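Local atomic coordinates of giardin subunit alpha-1 (Giardia intestinalis, PDB entry 4EVF), a protein that binds calcium and phosphatidylserine-containing membranes as an annexin, and is involved in parasite attachment and in cytoskeletal rearrangement during the transition to the cyst. Residues 149-154 with 171-176; 160-165 with 191-196; 200-205 with 219-224. All coordinates share one frame; numbering follows the deposited sequence.

Interaction 1. Residues 149-154 with 171-176; sequences VSRPGS and TAYLID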
# COMPACT_ATOMS: atom_id res chain seq x y z
N VAL A 149 8.32 17.51 8.60
CA VAL A 149 8.78 18.83 9.02
C VAL A 149 9.11 19.66 7.79
O VAL A 149 9.93 19.25 6.96
CB VAL A 149 10.05 18.72 9.89
CG1 VAL A 149 10.69 20.09 10.10
CG2 VAL A 149 9.74 18.06 11.24
N SER A 150 8.48 20.81 7.68
CA SER A 150 8.73 21.68 6.54
C SER A 150 10.21 21.95 6.38
O SER A 150 10.94 22.08 7.36
CB SER A 150 7.97 23.00 6.69
OG SER A 150 8.28 23.86 5.61
N ARG A 151 10.66 22.02 5.14
CA ARG A 151 12.08 22.24 4.87
C ARG A 151 12.44 23.72 4.71
O ARG A 151 11.67 24.50 4.16
CB ARG A 151 12.55 21.38 3.70
CG ARG A 151 12.43 19.91 4.07
CD ARG A 151 13.32 19.02 3.29
NE ARG A 151 14.74 19.21 3.57
CZ ARG A 151 15.42 18.60 4.54
NH1 ARG A 151 14.82 17.80 5.40
NH2 ARG A 151 16.72 18.83 4.66
N PRO A 152 13.62 24.10 5.22
CA PRO A 152 14.10 25.49 5.32
C PRO A 152 14.04 26.26 4.00
O PRO A 152 13.46 27.35 3.96
CB PRO A 152 15.56 25.33 5.77
CG PRO A 152 15.92 23.90 5.43
CD PRO A 152 14.65 23.14 5.65
N GLY A 153 14.62 25.72 2.94
CA GLY A 153 14.79 26.48 1.71
C GLY A 153 13.70 26.35 0.67
O GLY A 153 12.64 25.76 0.91
N SER A 154 13.96 26.94 -0.50
CA SER A 154 13.11 26.80 -1.67
C SER A 154 13.34 25.43 -2.29
O SER A 154 14.29 24.74 -1.92
CB SER A 154 13.51 27.85 -2.69
OG SER A 154 14.83 27.59 -3.13
N THR A 171 24.53 9.71 3.80
CA THR A 171 23.32 8.91 3.99
C THR A 171 22.51 9.37 5.20
O THR A 171 21.31 9.14 5.25
CB THR A 171 23.65 7.41 4.12
OG1 THR A 171 24.49 7.20 5.26
CG2 THR A 171 24.37 6.91 2.87
N ALA A 172 23.14 10.02 6.17
CA ALA A 172 22.38 10.54 7.31
C ALA A 172 21.39 11.61 6.84
O ALA A 172 20.23 11.64 7.27
CB ALA A 172 23.31 11.09 8.40
N TYR A 173 21.84 12.48 5.94
CA TYR A 173 20.97 13.54 5.39
C TYR A 173 19.85 12.91 4.57
O TYR A 173 18.70 13.39 4.58
CB TYR A 173 21.80 14.48 4.51
CG TYR A 173 21.06 15.70 3.99
CD1 TYR A 173 21.24 16.94 4.60
CD2 TYR A 173 20.22 15.62 2.89
CE1 TYR A 173 20.58 18.06 4.14
CE2 TYR A 173 19.55 16.74 2.42
CZ TYR A 173 19.74 17.96 3.06
OH TYR A 173 19.09 19.08 2.61
N LEU A 174 20.18 11.85 3.85
CA LEU A 174 19.23 11.15 3.00
C LEU A 174 18.10 10.52 3.82
O LEU A 174 16.92 10.63 3.45
CB LEU A 174 19.95 10.09 2.19
CG LEU A 174 20.42 10.42 0.78
CD1 LEU A 174 20.62 11.89 0.50
CD2 LEU A 174 21.68 9.58 0.42
N ILE A 175 18.46 9.86 4.91
CA ILE A 175 17.49 9.17 5.75
C ILE A 175 16.54 10.19 6.39
O ILE A 175 15.33 10.00 6.42
CB ILE A 175 18.20 8.33 6.83
CG1 ILE A 175 18.96 7.17 6.18
CG2 ILE A 175 17.21 7.79 7.84
CD1 ILE A 175 20.02 6.55 7.07
N ASP A 176 17.11 11.27 6.89
CA ASP A 176 16.32 12.33 7.50
C ASP A 176 15.46 13.03 6.46
O ASP A 176 14.30 13.33 6.71
CB ASP A 176 17.24 13.34 8.19
CG ASP A 176 16.48 14.49 8.78
OD1 ASP A 176 15.96 14.33 9.91
OD2 ASP A 176 16.38 15.55 8.12
O HOH W 1 17.81 16.12 5.97
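Arg151 reaches from the loop between helix 135-145 and helix 155-167 to Tyr173 and Asp176 on helix 171-180, a worked example of how a single long polar side chain can tie an irregular loop to a helix at the protein surface. Its chain sets out with CG beside the backbone N and then bends at chi3 (67°), which turns the guanidinium toward the helix instead of letting the chain run on straight. Tyr173 and Asp176, three residues apart, come to meet it: both side chains leave with their first branch atom anti to the backbone N (chi1 -174° for Tyr173), and it is their ends that approach the loop.

The tip of Arg151 lies obliquely against the phenol, with NH2 3.1 Å from Tyr173 OH and 3.5 Å from Tyr173 CZ. Asp176 stands at the edge of the guanidinium, near its plane, but its salt bridge is a long one, 3.9 Å from Arg151 NH1 to Asp176 OD2. A water bridges the two groups as well. It accepts from Arg151 NH2 at 3.2 Å and donates to Asp176 OD2 at 2.6 Å, while its other donated bond goes to the carbonyl oxygen Tyr173 O. The same water sits over the centre of one face of the Tyr173 ring.

Elsewhere Arg151 NE pairs with Glu158 of helix 155-167, and the backbone Arg151 N donates to Glu185, so Arg151 is held at its backbone N and at NE as well as at its tip. With Glu158 and Asp176 both near the guanidinium, its positive charge is probably well compensated, and the water, with both its donated bonds used on helix 171-180, supplements a salt bridge that is long on its own.

Interaction 2. Residues 160-165 with 191-196; sequences QRLDQA and EAFKAQ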
# COMPACT_ATOMS: atom_id res chain seq x y z
N GLN A 160 19.46 21.18 -4.54
CA GLN A 160 20.93 21.29 -4.54
C GLN A 160 21.57 20.63 -3.31
O GLN A 160 22.51 19.85 -3.45
CB GLN A 160 21.37 22.75 -4.68
CG GLN A 160 22.87 23.01 -4.42
CD GLN A 160 23.79 22.50 -5.54
OE1 GLN A 160 23.47 21.56 -6.26
NE2 GLN A 160 24.94 23.15 -5.67
N ARG A 161 21.06 20.93 -2.12
CA ARG A 161 21.53 20.26 -0.90
C ARG A 161 21.34 18.74 -1.00
O ARG A 161 22.18 17.97 -0.55
CB ARG A 161 20.82 20.78 0.36
CG ARG A 161 21.03 22.26 0.66
CD ARG A 161 20.53 22.62 2.07
NE ARG A 161 19.48 23.64 2.08
CZ ARG A 161 19.69 24.95 1.92
NH1 ARG A 161 20.92 25.41 1.69
NH2 ARG A 161 18.67 25.79 1.96
N LEU A 162 20.22 18.33 -1.59
CA LEU A 162 19.90 16.91 -1.74
C LEU A 162 20.93 16.27 -2.67
O LEU A 162 21.54 15.25 -2.33
CB LEU A 162 18.49 16.73 -2.32
CG LEU A 162 17.57 15.60 -1.82
CD1 LEU A 162 16.81 14.93 -2.97
CD2 LEU A 162 18.32 14.56 -1.00
N ASP A 163 21.12 16.88 -3.83
CA ASP A 163 22.13 16.45 -4.80
C ASP A 163 23.53 16.34 -4.19
O ASP A 163 24.26 15.39 -4.46
CB ASP A 163 22.16 17.41 -6.00
CG ASP A 163 23.30 17.10 -6.96
OD1 ASP A 163 23.12 16.26 -7.86
OD2 ASP A 163 24.38 17.73 -6.83
N GLN A 164 23.89 17.33 -3.38
CA GLN A 164 25.19 17.31 -2.72
C GLN A 164 25.26 16.15 -1.73
O GLN A 164 26.28 15.48 -1.62
CB GLN A 164 25.48 18.65 -2.04
CG GLN A 164 25.62 19.83 -3.00
CD GLN A 164 25.71 21.18 -2.30
OE1 GLN A 164 25.14 21.37 -1.22
NE2 GLN A 164 26.41 22.12 -2.92
N ALA A 165 24.16 15.90 -1.03
CA ALA A 165 24.09 14.76 -0.13
C ALA A 165 24.30 13.43 -0.86
O ALA A 165 25.03 12.56 -0.39
CB ALA A 165 22.77 14.75 0.63
N GLU A 191 11.18 17.88 -9.04
CA GLU A 191 11.18 18.54 -10.33
C GLU A 191 12.39 19.45 -10.50
O GLU A 191 13.01 19.49 -11.56
CB GLU A 191 9.89 19.34 -10.51
CG GLU A 191 9.21 19.08 -11.84
CD GLU A 191 7.72 18.87 -11.68
OE1 GLU A 191 7.04 19.77 -11.12
OE2 GLU A 191 7.22 17.79 -12.11
N ALA A 192 12.72 20.19 -9.45
CA ALA A 192 13.87 21.08 -9.50
C ALA A 192 15.14 20.24 -9.64
O ALA A 192 16.04 20.58 -10.41
CB ALA A 192 13.93 21.97 -8.27
N PHE A 193 15.19 19.14 -8.90
CA PHE A 193 16.32 18.21 -8.95
C PHE A 193 16.60 17.76 -10.38
O PHE A 193 17.68 17.99 -10.93
CB PHE A 193 16.02 16.99 -8.09
CG PHE A 193 17.22 16.18 -7.73
CD1 PHE A 193 17.70 15.20 -8.60
CD2 PHE A 193 17.87 16.37 -6.52
CE1 PHE A 193 18.81 14.45 -8.26
CE2 PHE A 193 18.97 15.62 -6.18
CZ PHE A 193 19.44 14.66 -7.05
N LYS A 194 15.61 17.10 -10.95
CA LYS A 194 15.61 16.69 -12.35
C LYS A 194 16.05 17.82 -13.29
O LYS A 194 16.94 17.63 -14.13
CB LYS A 194 14.22 16.16 -12.73
CG LYS A 194 13.87 16.19 -14.22
CD LYS A 194 13.25 17.54 -14.66
CE LYS A 194 11.90 17.81 -13.99
NZ LYS A 194 11.44 19.23 -14.18
N ALA A 195 15.44 18.99 -13.15
CA ALA A 195 15.73 20.09 -14.07
C ALA A 195 17.17 20.59 -13.99
O ALA A 195 17.76 20.96 -15.00
CB ALA A 195 14.75 21.25 -13.87
N GLN A 196 17.76 20.59 -12.80
CA GLN A 196 19.07 21.23 -12.65
C GLN A 196 20.26 20.28 -12.62
O GLN A 196 21.37 20.68 -12.95
CB GLN A 196 19.10 22.18 -11.45
CG GLN A 196 18.82 21.53 -10.10
CD GLN A 196 18.39 22.54 -9.04
OE1 GLN A 196 18.99 22.62 -7.96
NE2 GLN A 196 17.35 23.30 -9.35
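Phe193 of helix 183-196 pushes its ring against Leu162 and Asp163 of helix 155-167, a helix-helix contact within the all-helical annexin fold, in the predicted third repeat. The two short segments cross at 68°, their axes 10.0 Å apart at closest approach, and the case illustrates how one aromatic side chain can bridge a steep crossing.

At Phe193 CB the chain leaves its own helix with the ring carbon CG anti to the backbone N (chi1 -163°), a torsion that carries the ring across although the CB itself does not head for the partner helix. On the side of the ring turned to helix 155-167, CD2 comes first and touches the methyl CD1 of Leu162 at 4.0 Å. Next along, CE2 makes the densest contacts: Leu162 CD1 lies 3.9 Å from it, and the backbone of Asp163 is closer still. The tip, CZ, rests against Asp163 CA and CB, at 3.9 Å from the former. CD1 and CE1 lie against the backbone of Ile201 and Ser200, at the start of helix 201-208.

Leu162 and Asp163 each run at about a right angle to the phenyl side chain, and Gln196 approaches Gln160 near the margin of the contact. The tightest approach is made by the backbone: Asp163 N lies at the ring edge, near its plane, 3.4 Å from Phe193 CE2.

Interaction 3. Residues 200-205 with 219-224; sequences SIEQAI and CAHFAL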
# COMPACT_ATOMS: atom_id res chain seq x y z
N SER A 200 17.99 12.44 -12.18
CA SER A 200 16.80 12.64 -11.38
C SER A 200 17.02 11.99 -10.01
O SER A 200 17.99 11.23 -9.82
CB SER A 200 15.60 11.99 -12.05
OG SER A 200 15.78 10.58 -12.05
N ILE A 201 16.12 12.25 -9.07
CA ILE A 201 16.22 11.63 -7.75
C ILE A 201 16.27 10.10 -7.85
O ILE A 201 17.09 9.46 -7.19
CB ILE A 201 15.10 12.10 -6.77
CG1 ILE A 201 15.06 13.63 -6.66
CG2 ILE A 201 15.32 11.52 -5.40
CD1 ILE A 201 14.16 14.17 -5.53
N GLU A 202 15.42 9.52 -8.71
CA GLU A 202 15.39 8.06 -8.88
C GLU A 202 16.74 7.49 -9.32
O GLU A 202 17.15 6.43 -8.87
CB GLU A 202 14.33 7.64 -9.90
CG GLU A 202 13.00 8.36 -9.82
CD GLU A 202 12.94 9.59 -10.72
OE1 GLU A 202 12.84 9.42 -11.96
OE2 GLU A 202 12.98 10.71 -10.19
N GLN A 203 17.40 8.19 -10.24
CA GLN A 203 18.70 7.75 -10.75
C GLN A 203 19.77 7.89 -9.67
O GLN A 203 20.64 7.02 -9.51
CB GLN A 203 19.07 8.53 -12.01
CG GLN A 203 18.05 8.33 -13.12
CD GLN A 203 18.30 9.18 -14.35
OE1 GLN A 203 18.20 8.69 -15.48
NE2 GLN A 203 18.63 10.44 -14.15
N ALA A 204 19.67 8.98 -8.91
CA ALA A 204 20.55 9.21 -7.78
C ALA A 204 20.46 8.08 -6.76
O ALA A 204 21.47 7.58 -6.29
CB ALA A 204 20.26 10.57 -7.13
N ILE A 205 19.23 7.66 -6.45
CA ILE A 205 19.00 6.54 -5.54
C ILE A 205 19.71 5.28 -6.04
O ILE A 205 20.35 4.56 -5.27
CB ILE A 205 17.48 6.26 -5.36
CG1 ILE A 205 16.79 7.44 -4.67
CG2 ILE A 205 17.25 5.00 -4.55
CD1 ILE A 205 15.33 7.19 -4.39
N CYS A 219 10.64 3.19 -3.11
CA CYS A 219 9.22 3.20 -2.74
C CYS A 219 8.88 4.53 -2.06
O CYS A 219 7.83 5.13 -2.32
CB CYS A 219 8.86 2.01 -1.84
SG CYS A 219 8.77 0.40 -2.74
N ALA A 220 9.78 4.98 -1.19
CA ALA A 220 9.59 6.24 -0.46
C ALA A 220 9.42 7.42 -1.43
O ALA A 220 8.55 8.28 -1.25
CB ALA A 220 10.76 6.48 0.46
N HIS A 221 10.28 7.45 -2.45
CA HIS A 221 10.19 8.40 -3.55
C HIS A 221 8.80 8.43 -4.21
O HIS A 221 8.18 9.50 -4.32
CB HIS A 221 11.27 8.08 -4.59
CG HIS A 221 11.03 8.69 -5.93
ND1 HIS A 221 11.22 10.03 -6.18
CD2 HIS A 221 10.61 8.15 -7.10
CE1 HIS A 221 10.93 10.29 -7.45
NE2 HIS A 221 10.56 9.16 -8.02
N PHE A 222 8.31 7.28 -4.65
CA PHE A 222 6.96 7.19 -5.23
C PHE A 222 5.88 7.59 -4.23
O PHE A 222 4.94 8.29 -4.59
CB PHE A 222 6.67 5.78 -5.75
CG PHE A 222 7.35 5.45 -7.05
CD1 PHE A 222 8.13 4.31 -7.17
CD2 PHE A 222 7.22 6.28 -8.14
CE1 PHE A 222 8.77 4.01 -8.36
CE2 PHE A 222 7.85 5.98 -9.34
CZ PHE A 222 8.63 4.84 -9.45
N ALA A 223 6.03 7.14 -2.98
CA ALA A 223 5.03 7.44 -1.95
C ALA A 223 4.89 8.94 -1.80
O ALA A 223 3.78 9.46 -1.78
CB ALA A 223 5.43 6.82 -0.62
N LEU A 224 6.03 9.63 -1.70
CA LEU A 224 6.04 11.08 -1.54
C LEU A 224 5.46 11.79 -2.76
O LEU A 224 4.83 12.84 -2.62
CB LEU A 224 7.46 11.58 -1.23
CG LEU A 224 8.00 11.06 0.11
CD1 LEU A 224 9.50 11.32 0.24
CD2 LEU A 224 7.21 11.67 1.29
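His221 and Glu202 are brought together by two torsions: the imidazole swings out with CG anti to the backbone N (chi1 163°), and Glu202 bends sharply at chi2 (92°), which brings its carboxylate beside the CE1 and NE2 atoms of the ring. The residues sit on consecutive helices, 201-208 and 211-225, which run nearly antiparallel as a helical hairpin; the two segments lie in the predicted third annexin repeat, and their short axes approach to 10.8 Å. Glu202 and His221 are also the pair whose CA atoms come nearest across the segments. The example shows how a buried histidine can pack between two such helices.

The carboxylate and imidazole planes are only 15° apart, so the acid group lies almost parallel to the ring but meets it obliquely. Glu202 OE2 is 3.4 Å from His221 CE1, and Glu202 CD is 3.6 Å from His221 NE2. The methylene CG of Glu202 appears even nearer to NE2, an approach so short that its detail is doubtful. Apolar neighbours complete the surroundings: Ile205 places its CD1 4.2 Å from His221 CB, and Ile201 brings CG2 to 4.4 Å from His221 ND1. Within its own helix, His221 CD2 lies 4.0 Å above one face of the Phe222 ring, offset toward its rim.

ND1 also has a polar partner beyond the hairpin: it is hydrogen-bonded to the hydroxyl of Tyr186 on helix 183-196. That bond would help fix the rotation of the imidazole, while the carboxylate beside the CE1-NE2 side is the nearby charge. Such a setting could favour a protonated imidazole, so the contact may be partly electrostatic, although the two side chains cross obliquely and form no regular stack.

Overall arrangement
The three interactions gather on one side of the chain's centre, their centres 12 to 14 Å apart, in the region of the predicted third annexin repeat. Along the chain, interactions 1 and 2 interlock, because their segments alternate, whereas interaction 3 opens after both have closed. Interaction 2 is the middle member. Tyr173 and Leu174 of interaction 1 pack on Arg161, Leu162 and Ala165, while Phe193 and Leu162 reach Ile201 of interaction 3. Interactions 1 and 3 do not touch, their nearest atoms being about 7 Å apart. Five consecutive helices, from 155-167 to 211-225, thus pack through a chain of neighbouring contacts, from a polar surface one to a buried one, as in the compact helical annexin fold.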